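Local coordinates for constitutive androstane receptor (Mus musculus, PDB 1XNX), which acts as a nuclear receptor, binding DNA response elements as a heterodimer with RXR to activate transcription, and takes androstenol as an inverse agonist, at the interface of chains A and B. Coordinates in Å, arbitrary orientation; residue numbers count along the deposited sequence, not the author numbering. Chains: chain A/B, constitutive androstane receptor.

The interface of chains A and B. Residues chain A 212-214, 219; chain B 212-214, 219.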
loop_
_atom_site.group_PDB
_atom_site.type_symbol
_atom_site.label_atom_id
_atom_site.label_comp_id
_atom_site.label_asym_id
_atom_site.label_seq_id
_atom_site.Cartn_x
_atom_site.Cartn_y
_atom_site.Cartn_z
ATOM N N GLN A 212 -14.325 -2.602 4.860
ATOM C CA GLN A 212 -14.932 -3.902 4.578
ATOM C C GLN A 212 -14.301 -5.158 5.159
ATOM O O GLN A 212 -14.499 -6.251 4.637
ATOM C CB GLN A 212 -15.054 -4.090 3.070
ATOM C CG GLN A 212 -15.912 -3.060 2.381
ATOM C CD GLN A 212 -16.861 -3.689 1.388
ATOM O OE1 GLN A 212 -16.453 -4.472 0.528
ATOM N NE2 GLN A 212 -18.138 -3.346 1.498
ATOM N N SER A 213 -13.532 -5.024 6.224
ATOM C CA SER A 213 -12.926 -6.204 6.824
ATOM C C SER A 213 -13.908 -6.670 7.889
ATOM O O SER A 213 -14.537 -5.844 8.555
ATOM C CB SER A 213 -11.585 -5.854 7.481
ATOM O OG SER A 213 -10.723 -5.172 6.585
ATOM N N ARG A 214 -14.063 -7.979 8.043
ATOM C CA ARG A 214 -14.967 -8.480 9.067
ATOM C C ARG A 214 -14.362 -8.264 10.458
ATOM O O ARG A 214 -13.138 -8.324 10.647
ATOM C CB ARG A 214 -15.267 -9.970 8.857
ATOM C CG ARG A 214 -16.329 -10.248 7.821
ATOM C CD ARG A 214 -16.140 -11.609 7.137
ATOM N NE ARG A 214 -16.647 -12.762 7.882
ATOM C CZ ARG A 214 -17.920 -12.940 8.231
ATOM N NH1 ARG A 214 -18.838 -12.033 7.916
ATOM N NH2 ARG A 214 -18.285 -14.050 8.866
ATOM N N LYS A 219 -10.785 -6.713 15.684
ATOM C CA LYS A 219 -9.445 -6.858 15.139
ATOM C C LYS A 219 -8.556 -5.705 15.578
ATOM O O LYS A 219 -7.370 -5.899 15.871
ATOM C CB LYS A 219 -9.496 -6.967 13.611
ATOM C CG LYS A 219 -9.895 -8.378 13.142
ATOM C CD LYS A 219 -10.222 -8.487 11.664
ATOM C CE LYS A 219 -10.481 -9.947 11.313
ATOM N NZ LYS A 219 -10.917 -10.191 9.889
ATOM N N GLN B 212 -11.963 -11.130 1.930
ATOM C CA GLN B 212 -13.208 -10.732 2.576
ATOM C C GLN B 212 -13.749 -9.391 2.124
ATOM O O GLN B 212 -14.353 -8.659 2.909
ATOM C CB GLN B 212 -13.025 -10.717 4.093
ATOM C CG GLN B 212 -11.831 -9.905 4.550
ATOM C CD GLN B 212 -11.422 -10.247 5.959
ATOM O OE1 GLN B 212 -11.682 -9.492 6.902
ATOM N NE2 GLN B 212 -10.787 -11.406 6.118
ATOM N N SER B 213 -13.524 -9.054 0.864
ATOM C CA SER B 213 -14.052 -7.801 0.358
ATOM C C SER B 213 -15.490 -8.145 -0.020
ATOM O O SER B 213 -15.754 -9.214 -0.578
ATOM C CB SER B 213 -13.254 -7.334 -0.867
ATOM O OG SER B 213 -12.920 -5.960 -0.757
ATOM N N ARG B 214 -16.431 -7.271 0.313
ATOM C CA ARG B 214 -17.821 -7.548 -0.013
ATOM C C ARG B 214 -18.052 -7.458 -1.519
ATOM O O ARG B 214 -17.808 -6.418 -2.130
ATOM C CB ARG B 214 -18.743 -6.569 0.728
ATOM C CG ARG B 214 -20.232 -6.764 0.448
ATOM C CD ARG B 214 -21.086 -6.102 1.525
ATOM N NE ARG B 214 -21.098 -6.857 2.781
ATOM C CZ ARG B 214 -21.928 -7.866 3.046
ATOM N NH1 ARG B 214 -22.827 -8.251 2.146
ATOM N NH2 ARG B 214 -21.859 -8.494 4.212
ATOM N N LYS B 219 -16.971 -6.590 -8.270
ATOM C CA LYS B 219 -16.047 -5.466 -8.168
ATOM C C LYS B 219 -14.838 -5.688 -9.070
ATOM O O LYS B 219 -14.298 -4.744 -9.650
ATOM C CB LYS B 219 -15.615 -5.286 -6.706
ATOM C CG LYS B 219 -16.781 -4.898 -5.802
ATOM C CD LYS B 219 -16.363 -4.582 -4.377
ATOM C CE LYS B 219 -17.545 -4.005 -3.601
ATOM N NZ LYS B 219 -17.204 -3.662 -2.190
#
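The loop between helices 186-206 and 216-233 of the ligand-binding domain meets its two-fold mate here, each copy pushing a glutamine side chain into the other's backbone. A:Gln212 leaves its backbone with CG anti to the carbonyl carbon (chi1 -61°) and bends at chi2, which carries its amide across the axis to B:Arg214. Its carbonyl OE1 takes the backbone N-H of B:Arg214 at 2.8 Å from N, the donor lying above the amide plane and the bond moderately bent. The side-chain amino group NZ of B:Lys219, reaching in tip to tip from the start of helix 216-233, adds a weak hydrogen bond to the same OE1. That lysine, extended beyond CG, is steered by its own chain, NZ giving a hydrogen bond to B:Arg214 O at 2.8 Å, so amino group and N-H converge on one oxygen. The amide CD packs against B:Arg214 CB at 3.5 Å, with the guanidinium plane turned 81° from the amide plane. The twin differs in rotamer: B:Gln212 holds CG in the crowded position between backbone N and carbonyl carbon (chi1 52°) and runs extended, yet its OE1 still accepts A:Arg214 N at 3.0 Å. A:Lys219 NZ lies 3.2 Å from that OE1 and gives a hydrogen bond to A:Arg214 O. An alanine in place of A:Gln212 would remove the amide acceptor and probably leave B:Arg214 N and B:Lys219 NZ without their partner across the axis. This reciprocal glutamine exchange contributes one patch of the contact between the two copies in the deposited dimer, which may reflect crystal packing, since the receptor functions as a heterodimer with RXR.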